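Local atomic coordinates of probable adhesion protein (Pseudomonas aeruginosa PAO1, PDB entry 6R3Z), a protein that probably serves as the periplasmic metal-binding component of a bacterial transport system, capturing ferrous iron and related divalent metal ions with a set of histidines. Residues A[21-26]-A[124-129]; A[89-94]-A[116-121]; A[72-77]-A[82-87]; A[32-37]-A[67-72]; A[157-162]-A[267-272]. All blocks are in the same frame, centred on the assembly; numbering follows the deposited sequence.

Contact 1. Residues A[21-26]-A[124-129]; sequences SNIVGD and NTIARE. With EDO (1,2-ethanediol), chain C.
Ile-23 reaches from the last turn of helix 14-24 onto helix 116-133 with both ends of its branched side chain. Its CD1 meets Ile-126 at the branch point, 3.7 Å from Ile-126 CG2 and hardly farther from Ile-126 CB, and the two isoleucines cross at about a right angle. The other methyl, Ile-23 CG2, lies 3.8 Å from Ala-127 CB, so two successive residues of helix 116-133 receive one side chain. The split follows from chi1 of Ile-23, -66°, which sets CG2 anti to the backbone N and swings CG1, with CD1 beyond it, to the N side. Behind this first layer, Gly-25 N bonds to Ser-21 O and Gly-25 leaves the helix with positive phi directly after Val-24. Helix 138-160 packs alongside: Tyr-141 touches Ile-23 and Ala-145 touches Ala-127, while Asn-144 ND2 donates to Ile-23 O. At the far side of helix 116-133, Glu-129 OE1 takes a 2.9 Å bond from an ethanediol O2, and OE2 forms a salt bridge with Lys-132. The helices therefore meet here through aliphatic carbons, chiefly methyl groups, a buried apolar join, with the polar groups turned to other partners.

Contact 2. Residues A[89-94]-A[116-121]; sequences AKVPLL and ISASIT
Val-91 points from the loop after strand 84-86 onto the first turns of helix 116-133, and its two methyls divide the work. From CB, the CG1 branch runs anti to the backbone N (chi1 176°) and ends 3.8 Å from Ala-118 CB. The CG2 branch turns to the N side of the valine and comes 3.6 Å from Thr-121 CG2, with Thr-121 CB at 3.9 Å. Val-91 thus touches Ala-118 and Thr-121, about one helical turn apart. Thr-121 answers with its methyl: CG2 stands anti to its own backbone N and also packs against the preceding loop residue, 3.7 Å from Lys-90 O and 3.8 Å from Lys-90 CB. The lysine chain then bends away from the segment, along the helix toward Thr-125 and Arg-128. Gln-122 and Thr-112 also touch Val-91. The helix start is held by Glu-186, whose carboxylate oxygens accept from the backbone N atoms of Ile-116 and Ser-117, the usual place for an anion at a helix N-terminus. His-111, a metal ligand, lies about 9 Å from Ala-118 between side chains. Van der Waals contacts, mostly between methyls, join loop and helix, buried at Val-91 and Ala-118 and more accessible at Lys-90 and Thr-121.

Contact 3. Residues A[72-77]-A[82-87]; sequences RMIASS and IPVIEA
Ile-74 has chi1 near -70°, which puts CG2 anti to its backbone N and sets CG1 beside that N, while chi2 of 164° extends CD1 away from the helix; the two methyls can then reach different residues of segment 82-87. Ile-82 is turned otherwise: with chi1 at -164° its CG2 sits between the backbone N and the carbonyl carbon, and this methyl meets Ile-74 CG2 at 3.7 Å. The two isoleucines cross at about a right angle, branch methyl against branch methyl. Farther along, Ile-74 CD1 lies 3.9 Å from Val-84 CG2, the valine methyl on the N side of its chain. The helix end is fastened by Ser-77, whose OG donates to Ile-74 O over 2.7 Å, tilted 22° from the carbonyl plane. Ser-77 N also donates to that oxygen, so two donors share one carbonyl where helix 68-76 stops. Here the chain turns from the helix into strand 84-86, the second half of the right-handed beta-alpha-beta unit that begins at strand 58-61. Val-59 of that first strand touches both Ile-74 and Ile-82, Leu-61 touches Val-84, and Ile-85 faces helix 116-133; the contact therefore seats helix 68-76 on the edge strand of its parallel sheet.

Contact 4. Residues A[32-37]-A[67-72]; sequences PLIPAG and DDFAER
The Phe-69 ring meets Ile-34 obliquely, at CE1 and CZ. Ile-34 CG2 is 3.7 Å from Phe-69 CE1, while the longer branch places Ile-34 CD1 4.0 Å from Phe-69 CZ, so the two methyls of one isoleucine meet neighbouring ring carbons. The side chains cross at about a right angle. Tyr-43 adds an edge-to-face ring contact with Phe-69 and also touches Ile-34, making a small aromatic and aliphatic cluster. A second flat group, the guanidinium of Arg-72, has an intrahelical neighbour, Asp-68 C, over one face. Phe-69 has CG between the backbone N and the carbonyl carbon, chi1 61°, which is uncommon within helices; here it occurs in the first turn and points the ring at Ile-34. Ile-34 likewise carries CG1 between N and carbonyl carbon, chi1 77°, leaving CG2 on the N side, where it meets CE1. One residue earlier in the loop, Leu-33 CD2 packs 4.0 Å from Ala-70 CB. Asp-67, just before the helix, is fixed by Thr-12 OG1 and by the backbone N atoms of Asn-62 and Gly-63. The side chains of Phe-69 and the metal ligand His-66 are about 6 Å apart, and the nickel ion is about 10 Å from the Phe-69 side chain, so the cluster lies near the metal site without touching the ion. The loop following edge strand 29-32 thus packs on the start of helix 68-76, with Leu-33 also on Val-59 of strand 58-61 and Ile-53 of helix 47-53.

Contact 5. Residues A[157-162]-A[267-272]; sequences ADALAR and RNLDTV. With EDO (1,2-ethanediol), chain H; EDO (1,2-ethanediol), chain I.
A water bridges Ala-159 and Asp-270 where two helices of the solute-binding fold meet: the C-terminal part of the long helix 138-160 and the C-terminal helix 260-277. The water donates both ways, to Ala-159 O at 2.9 Å and to Asp-270 OD1 at 2.8 Å, and so joins a backbone carbonyl of one helix to a carboxylate of the other. An ethanediol sits beside it on the same carboxylate, held by both oxygens, OD1 accepting from its O2 and OD2 from its O1. Beside these polar links lies the direct touch, Ala-159 CB against Leu-269 CB at 3.6 Å; the small Ala-159 lets the backbones approach to 5.6 Å between Ala-159 CA and Asp-270 CA. Phe-187 also touches Leu-269 and Leu-160 nearby. Farther along the segment, Arg-162 curls back: a bend at chi2, 132°, brings NH2 to Asp-158 O at 2.9 Å, above the carbonyl plane rather than along a lone pair. The Asp-270 ethanediol places its C2 over one face of this guanidinium. A second ethanediol lies at the guanidinium edge, bonded through O1 to NH1. Both diols probably come from the crystallisation liquor, so they carry no known function; Asp-270 and Arg-162 are exposed. Of the three Arg-162 side-chain bonds, the straightest runs from Arg-162 NH2 to O2 of the second diol, 3.1 Å long with an N-H...O angle of 174°.

In the fold
Contacts 1 to 4 build the lobe around the parallel sheet 29-32, 8-11, 58-61, 84-86, whereas contact 5 lies at the far end, with helix 260-277 following the last strand of the second sheet. Along the chain, contact 4 closes before contact 3 opens, and contact 3 before contact 2; contact 1 spans all three, and contact 5 comes last. Contacts 3 and 4, centres about 10 Å apart, share helix 68-76 and Arg-72. Contacts 1 and 2, centres about 15 Å apart, share helix 116-133. Contacts 3 and 5, centres about 35 Å apart, flank the chain's centre. Helix 138-160 runs from contact 1 to contact 5, connecting the two lobes that supply histidines to the metal.

Contact 1. Residues A[21-26]-A[124-129]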
# COMPACT_ATOMS: atom_id res chain seq x y z
N SER A 21 -5.51 -10.20 -9.67
CA SER A 21 -6.77 -10.96 -9.74
C SER A 21 -7.84 -10.21 -10.58
O SER A 21 -8.51 -10.82 -11.41
CB SER A 21 -7.32 -11.22 -8.34
OG SER A 21 -6.41 -12.02 -7.61
N ASN A 22 -7.96 -8.89 -10.38
CA ASN A 22 -8.93 -8.10 -11.15
C ASN A 22 -8.55 -7.98 -12.62
O ASN A 22 -9.44 -7.98 -13.47
CB ASN A 22 -9.17 -6.75 -10.50
CG ASN A 22 -10.21 -6.88 -9.42
OD1 ASN A 22 -11.42 -6.89 -9.71
ND2 ASN A 22 -9.78 -6.99 -8.16
N ILE A 23 -7.24 -7.94 -12.92
CA ILE A 23 -6.75 -7.88 -14.29
C ILE A 23 -6.99 -9.24 -15.03
O ILE A 23 -7.45 -9.22 -16.16
CB ILE A 23 -5.25 -7.49 -14.35
CG1 ILE A 23 -5.02 -6.03 -13.85
CG2 ILE A 23 -4.69 -7.67 -15.78
CD1 ILE A 23 -3.58 -5.73 -13.46
N VAL A 24 -6.58 -10.36 -14.43
CA VAL A 24 -6.63 -11.67 -15.12
C VAL A 24 -7.94 -12.43 -15.00
O VAL A 24 -8.23 -13.28 -15.86
CB VAL A 24 -5.43 -12.58 -14.68
CG1 VAL A 24 -4.10 -11.85 -14.87
CG2 VAL A 24 -5.59 -13.08 -13.24
N GLY A 25 -8.68 -12.21 -13.91
CA GLY A 25 -9.89 -12.97 -13.64
C GLY A 25 -9.56 -14.46 -13.57
O GLY A 25 -8.56 -14.85 -12.97
N ASP A 26 -10.33 -15.28 -14.28
CA ASP A 26 -10.07 -16.72 -14.29
C ASP A 26 -9.12 -17.17 -15.43
O ASP A 26 -8.97 -18.37 -15.64
CB ASP A 26 -11.40 -17.50 -14.32
CG ASP A 26 -12.27 -17.22 -15.54
OD1 ASP A 26 -11.71 -16.84 -16.60
OD2 ASP A 26 -13.51 -17.41 -15.44
N ASN A 124 -2.55 -0.57 -14.91
CA ASN A 124 -2.38 -0.46 -16.37
C ASN A 124 -1.04 -1.02 -16.84
O ASN A 124 -1.00 -1.73 -17.85
CB ASN A 124 -2.62 0.98 -16.84
CG ASN A 124 -4.07 1.40 -16.70
OD1 ASN A 124 -4.99 0.59 -16.81
ND2 ASN A 124 -4.30 2.69 -16.51
N THR A 125 0.03 -0.79 -16.06
CA THR A 125 1.37 -1.30 -16.38
C THR A 125 1.39 -2.83 -16.30
O THR A 125 1.88 -3.49 -17.22
CB THR A 125 2.42 -0.64 -15.48
OG1 THR A 125 2.50 0.74 -15.83
CG2 THR A 125 3.81 -1.26 -15.64
N ILE A 126 0.82 -3.38 -15.19
CA ILE A 126 0.74 -4.83 -15.02
C ILE A 126 -0.02 -5.48 -16.20
O ILE A 126 0.48 -6.43 -16.79
CB ILE A 126 0.17 -5.21 -13.62
CG1 ILE A 126 1.12 -4.72 -12.48
CG2 ILE A 126 -0.04 -6.72 -13.50
CD1 ILE A 126 0.44 -4.53 -11.10
N ALA A 127 -1.21 -4.95 -16.55
CA ALA A 127 -2.04 -5.50 -17.63
C ALA A 127 -1.30 -5.50 -18.98
O ALA A 127 -1.39 -6.48 -19.71
CB ALA A 127 -3.34 -4.71 -17.75
N ARG A 128 -0.57 -4.41 -19.28
CA ARG A 128 0.18 -4.29 -20.53
C ARG A 128 1.28 -5.36 -20.57
O ARG A 128 1.44 -6.04 -21.59
CB ARG A 128 0.82 -2.89 -20.63
CG ARG A 128 1.70 -2.72 -21.88
CD ARG A 128 2.17 -1.30 -22.06
NE ARG A 128 1.05 -0.42 -22.40
CZ ARG A 128 1.18 0.81 -22.88
NH1 ARG A 128 2.38 1.32 -23.11
NH2 ARG A 128 0.10 1.54 -23.15
N GLU A 129 2.03 -5.51 -19.47
CA GLU A 129 3.13 -6.46 -19.38
C GLU A 129 2.66 -7.92 -19.40
O GLU A 129 3.28 -8.75 -20.07
CB GLU A 129 4.05 -6.15 -18.19
CG GLU A 129 4.84 -4.86 -18.35
CD GLU A 129 5.59 -4.76 -19.67
OE1 GLU A 129 6.42 -5.66 -19.95
OE2 GLU A 129 5.33 -3.81 -20.43
C1 EDO C . 8.99 -8.92 -17.97
O1 EDO C . 7.82 -9.46 -18.55
C2 EDO C . 9.09 -7.40 -18.27
O2 EDO C . 7.94 -6.71 -17.77

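Contact 2. Residues A[89-94]-A[116-121]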
# COMPACT_ATOMS: atom_id res chain seq x y z
N ALA A 89 6.93 1.14 -12.81
CA ALA A 89 7.72 1.70 -13.92
C ALA A 89 7.27 3.08 -14.41
O ALA A 89 8.12 3.89 -14.77
CB ALA A 89 7.78 0.72 -15.08
N LYS A 90 5.94 3.36 -14.39
CA LYS A 90 5.39 4.64 -14.88
C LYS A 90 4.83 5.59 -13.78
O LYS A 90 4.25 6.63 -14.10
CB LYS A 90 4.30 4.37 -15.95
CG LYS A 90 4.67 3.35 -17.03
CD LYS A 90 5.70 3.86 -18.04
CE LYS A 90 5.95 2.88 -19.15
NZ LYS A 90 4.85 2.88 -20.16
N VAL A 91 5.03 5.24 -12.49
CA VAL A 91 4.51 5.99 -11.34
C VAL A 91 5.42 7.14 -10.83
O VAL A 91 6.57 6.88 -10.46
CB VAL A 91 4.15 5.03 -10.17
CG1 VAL A 91 3.69 5.79 -8.92
CG2 VAL A 91 3.09 4.01 -10.59
N PRO A 92 4.86 8.39 -10.67
CA PRO A 92 5.64 9.48 -10.05
C PRO A 92 5.79 9.22 -8.54
O PRO A 92 4.79 8.98 -7.84
CB PRO A 92 4.79 10.74 -10.31
CG PRO A 92 3.72 10.31 -11.29
CD PRO A 92 3.51 8.85 -11.02
N LEU A 93 7.03 9.25 -8.04
CA LEU A 93 7.30 8.97 -6.63
C LEU A 93 7.53 10.25 -5.78
O LEU A 93 7.44 11.37 -6.30
CB LEU A 93 8.51 8.02 -6.51
CG LEU A 93 8.36 6.64 -7.17
CD1 LEU A 93 9.66 6.21 -7.81
CD2 LEU A 93 7.95 5.60 -6.16
N LEU A 94 7.81 10.06 -4.48
CA LEU A 94 8.14 11.11 -3.50
C LEU A 94 8.94 10.47 -2.35
O LEU A 94 8.62 9.34 -2.02
CB LEU A 94 6.87 11.85 -2.99
CG LEU A 94 5.68 11.01 -2.50
CD1 LEU A 94 5.76 10.76 -1.01
CD2 LEU A 94 4.36 11.71 -2.78
N ILE A 116 -4.96 6.07 -5.08
CA ILE A 116 -5.87 5.63 -6.13
C ILE A 116 -5.21 5.86 -7.50
O ILE A 116 -5.22 4.96 -8.34
CB ILE A 116 -7.26 6.32 -5.99
CG1 ILE A 116 -8.01 5.85 -4.69
CG2 ILE A 116 -8.13 6.09 -7.26
CD1 ILE A 116 -8.36 4.36 -4.60
N SER A 117 -4.67 7.09 -7.73
CA SER A 117 -4.03 7.42 -9.01
C SER A 117 -2.81 6.52 -9.31
O SER A 117 -2.70 6.02 -10.43
CB SER A 117 -3.64 8.90 -9.07
OG SER A 117 -2.74 9.22 -8.02
N ALA A 118 -1.93 6.28 -8.31
CA ALA A 118 -0.77 5.41 -8.53
C ALA A 118 -1.23 3.93 -8.73
O ALA A 118 -0.61 3.22 -9.52
CB ALA A 118 0.24 5.51 -7.38
N SER A 119 -2.29 3.48 -8.04
CA SER A 119 -2.83 2.11 -8.21
C SER A 119 -3.32 1.92 -9.65
O SER A 119 -3.02 0.90 -10.26
CB SER A 119 -3.99 1.84 -7.25
OG SER A 119 -3.48 1.62 -5.95
N ILE A 120 -4.02 2.93 -10.21
CA ILE A 120 -4.51 2.86 -11.59
C ILE A 120 -3.30 2.70 -12.55
O ILE A 120 -3.34 1.84 -13.43
CB ILE A 120 -5.40 4.08 -11.92
CG1 ILE A 120 -6.74 3.99 -11.11
CG2 ILE A 120 -5.65 4.21 -13.44
CD1 ILE A 120 -7.60 5.28 -11.05
N THR A 121 -2.24 3.51 -12.34
CA THR A 121 -1.02 3.46 -13.16
C THR A 121 -0.37 2.06 -13.08
O THR A 121 -0.00 1.49 -14.10
CB THR A 121 -0.07 4.64 -12.84
OG1 THR A 121 -0.75 5.90 -13.07
CG2 THR A 121 1.22 4.59 -13.67

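Contact 3. Residues A[72-77]-A[82-87]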
# COMPACT_ATOMS: atom_id res chain seq x y z
N ARG A 72 15.40 -11.25 -3.31
CA ARG A 72 16.32 -12.19 -2.66
C ARG A 72 15.79 -13.63 -2.84
O ARG A 72 16.56 -14.53 -3.17
CB ARG A 72 16.51 -11.85 -1.17
CG ARG A 72 17.28 -10.55 -0.94
CD ARG A 72 17.60 -10.33 0.54
NE ARG A 72 16.49 -9.71 1.28
CZ ARG A 72 16.29 -8.40 1.41
NH1 ARG A 72 15.26 -7.95 2.10
NH2 ARG A 72 17.13 -7.54 0.84
N MET A 73 14.46 -13.82 -2.68
CA MET A 73 13.82 -15.12 -2.87
C MET A 73 14.03 -15.62 -4.30
O MET A 73 14.35 -16.79 -4.48
CB MET A 73 12.31 -15.04 -2.56
CG MET A 73 11.98 -14.85 -1.09
SD MET A 73 10.21 -14.48 -0.89
CE MET A 73 9.46 -16.07 -1.32
N ILE A 74 13.84 -14.72 -5.32
CA ILE A 74 14.02 -15.07 -6.74
C ILE A 74 15.48 -15.50 -7.00
O ILE A 74 15.72 -16.50 -7.69
CB ILE A 74 13.56 -13.90 -7.66
CG1 ILE A 74 12.02 -13.76 -7.59
CG2 ILE A 74 14.05 -14.08 -9.12
CD1 ILE A 74 11.45 -12.42 -8.11
N ALA A 75 16.45 -14.74 -6.44
CA ALA A 75 17.88 -15.01 -6.59
C ALA A 75 18.29 -16.39 -6.04
O ALA A 75 19.19 -17.03 -6.59
CB ALA A 75 18.68 -13.90 -5.90
N SER A 76 17.59 -16.84 -4.97
CA SER A 76 17.81 -18.11 -4.26
C SER A 76 17.00 -19.29 -4.84
O SER A 76 17.20 -20.43 -4.41
CB SER A 76 17.48 -17.94 -2.78
OG SER A 76 18.29 -16.95 -2.16
N SER A 77 16.09 -19.01 -5.79
CA SER A 77 15.20 -20.02 -6.37
C SER A 77 15.81 -20.79 -7.54
O SER A 77 16.92 -20.50 -7.97
CB SER A 77 13.90 -19.36 -6.82
OG SER A 77 14.14 -18.65 -8.02
N ILE A 82 13.65 -15.59 -13.87
CA ILE A 82 12.20 -15.50 -14.08
C ILE A 82 11.80 -14.06 -14.51
O ILE A 82 12.30 -13.10 -13.92
CB ILE A 82 11.40 -15.99 -12.81
CG1 ILE A 82 9.92 -16.29 -13.15
CG2 ILE A 82 11.51 -15.01 -11.62
CD1 ILE A 82 9.13 -16.97 -12.04
N PRO A 83 10.89 -13.89 -15.50
CA PRO A 83 10.45 -12.53 -15.84
C PRO A 83 9.85 -11.80 -14.62
O PRO A 83 9.18 -12.40 -13.77
CB PRO A 83 9.39 -12.77 -16.92
CG PRO A 83 9.78 -14.08 -17.55
CD PRO A 83 10.24 -14.90 -16.36
N VAL A 84 10.15 -10.51 -14.52
CA VAL A 84 9.69 -9.69 -13.42
C VAL A 84 9.00 -8.46 -13.97
O VAL A 84 9.52 -7.79 -14.88
CB VAL A 84 10.89 -9.36 -12.48
CG1 VAL A 84 10.70 -8.04 -11.74
CG2 VAL A 84 11.19 -10.51 -11.52
N ILE A 85 7.81 -8.18 -13.45
CA ILE A 85 7.07 -6.98 -13.82
C ILE A 85 7.29 -5.92 -12.76
O ILE A 85 6.88 -6.10 -11.60
CB ILE A 85 5.56 -7.26 -14.08
CG1 ILE A 85 5.38 -8.17 -15.32
CG2 ILE A 85 4.76 -5.95 -14.21
CD1 ILE A 85 3.93 -8.71 -15.49
N GLU A 86 7.94 -4.83 -13.16
CA GLU A 86 8.17 -3.68 -12.27
C GLU A 86 6.88 -2.83 -12.34
O GLU A 86 6.69 -2.02 -13.26
CB GLU A 86 9.43 -2.89 -12.70
CG GLU A 86 10.73 -3.66 -12.50
CD GLU A 86 11.21 -3.92 -11.08
OE1 GLU A 86 10.64 -3.33 -10.13
OE2 GLU A 86 12.16 -4.71 -10.91
N ALA A 87 5.95 -3.07 -11.39
CA ALA A 87 4.63 -2.42 -11.40
C ALA A 87 4.67 -0.89 -11.41
O ALA A 87 3.75 -0.24 -11.92
CB ALA A 87 3.81 -2.89 -10.21

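Contact 4. Residues A[32-37]-A[67-72]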
# COMPACT_ATOMS: atom_id res chain seq x y z
N PRO A 32 0.48 -15.96 -4.20
CA PRO A 32 1.25 -15.14 -3.25
C PRO A 32 2.59 -15.80 -2.94
O PRO A 32 2.65 -17.04 -2.79
CB PRO A 32 0.36 -15.10 -2.00
CG PRO A 32 -1.01 -15.51 -2.50
CD PRO A 32 -0.72 -16.52 -3.56
N LEU A 33 3.65 -14.99 -2.90
CA LEU A 33 5.00 -15.49 -2.61
C LEU A 33 5.15 -15.84 -1.15
O LEU A 33 5.98 -16.70 -0.81
CB LEU A 33 6.06 -14.48 -3.03
CG LEU A 33 6.82 -14.81 -4.33
CD1 LEU A 33 5.88 -14.79 -5.55
CD2 LEU A 33 7.95 -13.80 -4.55
N ILE A 34 4.42 -15.13 -0.29
CA ILE A 34 4.50 -15.36 1.16
C ILE A 34 3.09 -15.63 1.73
O ILE A 34 2.11 -15.09 1.20
CB ILE A 34 5.30 -14.25 1.91
CG1 ILE A 34 4.49 -12.94 2.10
CG2 ILE A 34 6.65 -13.98 1.23
CD1 ILE A 34 5.23 -11.81 2.95
N PRO A 35 2.96 -16.46 2.79
CA PRO A 35 1.61 -16.76 3.31
C PRO A 35 0.90 -15.54 3.91
O PRO A 35 1.52 -14.55 4.29
CB PRO A 35 1.87 -17.82 4.40
CG PRO A 35 3.21 -18.37 4.09
CD PRO A 35 3.99 -17.23 3.51
N ALA A 36 -0.44 -15.63 3.97
CA ALA A 36 -1.28 -14.62 4.57
C ALA A 36 -1.03 -14.66 6.10
O ALA A 36 -0.69 -15.71 6.65
CB ALA A 36 -2.75 -14.92 4.27
N GLY A 37 -1.18 -13.52 6.76
CA GLY A 37 -0.97 -13.42 8.20
C GLY A 37 0.42 -12.97 8.61
O GLY A 37 0.60 -12.47 9.72
N ASP A 67 9.21 -4.59 -1.32
CA ASP A 67 9.31 -6.04 -1.45
C ASP A 67 10.73 -6.48 -1.84
O ASP A 67 10.91 -7.34 -2.71
CB ASP A 67 8.22 -6.64 -2.36
CG ASP A 67 8.14 -6.09 -3.76
OD1 ASP A 67 9.01 -5.26 -4.13
OD2 ASP A 67 7.19 -6.45 -4.48
N ASP A 68 11.75 -5.95 -1.12
CA ASP A 68 13.14 -6.35 -1.34
C ASP A 68 13.31 -7.86 -1.11
O ASP A 68 14.06 -8.50 -1.84
CB ASP A 68 14.09 -5.56 -0.42
CG ASP A 68 14.16 -4.07 -0.74
OD1 ASP A 68 13.80 -3.69 -1.87
OD2 ASP A 68 14.60 -3.30 0.14
N PHE A 69 12.57 -8.43 -0.12
CA PHE A 69 12.59 -9.86 0.19
C PHE A 69 12.34 -10.70 -1.06
O PHE A 69 12.97 -11.75 -1.22
CB PHE A 69 11.56 -10.23 1.29
CG PHE A 69 10.10 -9.97 1.00
CD1 PHE A 69 9.33 -10.91 0.32
CD2 PHE A 69 9.48 -8.81 1.44
CE1 PHE A 69 7.97 -10.68 0.06
CE2 PHE A 69 8.12 -8.58 1.19
CZ PHE A 69 7.38 -9.51 0.49
N ALA A 70 11.43 -10.24 -1.95
CA ALA A 70 11.06 -10.99 -3.15
C ALA A 70 12.22 -11.15 -4.15
O ALA A 70 12.39 -12.25 -4.68
CB ALA A 70 9.85 -10.35 -3.81
N GLU A 71 13.04 -10.11 -4.34
CA GLU A 71 14.23 -10.18 -5.20
C GLU A 71 15.24 -11.20 -4.66
O GLU A 71 15.87 -11.92 -5.44
CB GLU A 71 14.92 -8.82 -5.33
CG GLU A 71 14.15 -7.79 -6.14
CD GLU A 71 14.82 -6.43 -6.12
OE1 GLU A 71 15.99 -6.32 -6.55
OE2 GLU A 71 14.18 -5.46 -5.64
N ARG A 72 15.40 -11.25 -3.31
CA ARG A 72 16.32 -12.19 -2.66
C ARG A 72 15.79 -13.63 -2.84
O ARG A 72 16.56 -14.53 -3.17
CB ARG A 72 16.51 -11.85 -1.17
CG ARG A 72 17.28 -10.55 -0.94
CD ARG A 72 17.60 -10.33 0.54
NE ARG A 72 16.49 -9.71 1.28
CZ ARG A 72 16.29 -8.40 1.41
NH1 ARG A 72 15.26 -7.95 2.10
NH2 ARG A 72 17.13 -7.54 0.84

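Contact 5. Residues A[157-162]-A[267-272]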
# COMPACT_ATOMS: atom_id res chain seq x y z
N ALA A 157 -14.44 9.00 -5.78
CA ALA A 157 -15.53 9.96 -5.95
C ALA A 157 -16.55 9.83 -4.81
O ALA A 157 -16.97 10.85 -4.26
CB ALA A 157 -16.22 9.75 -7.30
N ASP A 158 -16.91 8.58 -4.43
CA ASP A 158 -17.88 8.29 -3.37
C ASP A 158 -17.39 8.80 -2.01
O ASP A 158 -18.16 9.43 -1.27
CB ASP A 158 -18.23 6.80 -3.31
CG ASP A 158 -19.09 6.30 -4.47
OD1 ASP A 158 -19.68 7.15 -5.18
OD2 ASP A 158 -19.18 5.07 -4.66
N ALA A 159 -16.09 8.60 -1.72
CA ALA A 159 -15.50 9.11 -0.49
C ALA A 159 -15.53 10.66 -0.48
O ALA A 159 -15.97 11.25 0.50
CB ALA A 159 -14.08 8.60 -0.36
N LEU A 160 -15.13 11.30 -1.61
CA LEU A 160 -15.11 12.76 -1.72
C LEU A 160 -16.50 13.41 -1.68
O LEU A 160 -16.62 14.58 -1.31
CB LEU A 160 -14.34 13.22 -2.96
CG LEU A 160 -12.83 12.93 -2.97
CD1 LEU A 160 -12.19 13.45 -4.25
CD2 LEU A 160 -12.13 13.54 -1.76
N ALA A 161 -17.55 12.64 -2.04
CA ALA A 161 -18.94 13.10 -1.98
C ALA A 161 -19.37 13.38 -0.53
O ALA A 161 -20.41 14.03 -0.31
CB ALA A 161 -19.86 12.05 -2.61
N ARG A 162 -18.57 12.90 0.47
CA ARG A 162 -18.84 13.14 1.87
C ARG A 162 -17.95 14.26 2.43
O ARG A 162 -18.03 14.57 3.62
CB ARG A 162 -18.70 11.84 2.67
CG ARG A 162 -19.92 10.94 2.47
CD ARG A 162 -19.57 9.51 2.13
NE ARG A 162 -20.80 8.71 2.01
CZ ARG A 162 -21.35 8.35 0.86
NH1 ARG A 162 -22.47 7.63 0.85
NH2 ARG A 162 -20.78 8.68 -0.30
N ARG A 267 -12.50 2.35 3.07
CA ARG A 267 -12.46 2.64 4.51
C ARG A 267 -11.37 3.66 4.86
O ARG A 267 -11.62 4.55 5.68
CB ARG A 267 -12.37 1.35 5.34
CG ARG A 267 -13.70 0.57 5.25
CD ARG A 267 -13.94 -0.27 6.49
NE ARG A 267 -13.08 -1.45 6.52
CZ ARG A 267 -13.40 -2.63 6.01
NH1 ARG A 267 -14.56 -2.80 5.39
NH2 ARG A 267 -12.55 -3.65 6.10
N ASN A 268 -10.20 3.58 4.19
CA ASN A 268 -9.09 4.52 4.39
C ASN A 268 -9.53 5.94 4.01
O ASN A 268 -9.42 6.87 4.81
CB ASN A 268 -7.88 4.11 3.55
CG ASN A 268 -7.03 3.08 4.26
OD1 ASN A 268 -7.24 2.77 5.44
ND2 ASN A 268 -6.05 2.53 3.55
N LEU A 269 -10.07 6.10 2.80
CA LEU A 269 -10.57 7.39 2.34
C LEU A 269 -11.69 7.95 3.23
O LEU A 269 -11.72 9.16 3.49
CB LEU A 269 -10.99 7.31 0.86
CG LEU A 269 -9.84 7.09 -0.16
CD1 LEU A 269 -10.38 6.98 -1.58
CD2 LEU A 269 -8.82 8.22 -0.12
N ASP A 270 -12.60 7.09 3.72
CA ASP A 270 -13.71 7.52 4.59
C ASP A 270 -13.16 8.05 5.92
O ASP A 270 -13.68 9.03 6.44
CB ASP A 270 -14.69 6.37 4.86
CG ASP A 270 -15.56 6.00 3.67
OD1 ASP A 270 -15.69 6.84 2.74
OD2 ASP A 270 -16.10 4.87 3.67
N THR A 271 -12.11 7.39 6.47
CA THR A 271 -11.50 7.80 7.74
C THR A 271 -10.80 9.17 7.57
O THR A 271 -10.98 10.04 8.42
CB THR A 271 -10.58 6.69 8.27
OG1 THR A 271 -11.40 5.54 8.58
CG2 THR A 271 -9.79 7.12 9.51
N VAL A 272 -10.08 9.37 6.45
CA VAL A 272 -9.44 10.66 6.18
C VAL A 272 -10.52 11.75 6.07
O VAL A 272 -10.37 12.81 6.67
CB VAL A 272 -8.51 10.63 4.94
CG1 VAL A 272 -7.92 12.02 4.66
CG2 VAL A 272 -7.38 9.61 5.15
C1 EDO H . -19.17 5.23 1.41
O1 EDO H . -18.82 5.74 2.69
C2 EDO H . -18.54 6.13 0.34
O2 EDO H . -17.14 6.23 0.56
C1 EDO I . -23.83 6.43 -2.74
O1 EDO I . -23.32 6.05 -1.47
C2 EDO I . -22.68 6.88 -3.66
O2 EDO I . -21.95 7.96 -3.07
O HOH W 1 -16.13 9.60 2.94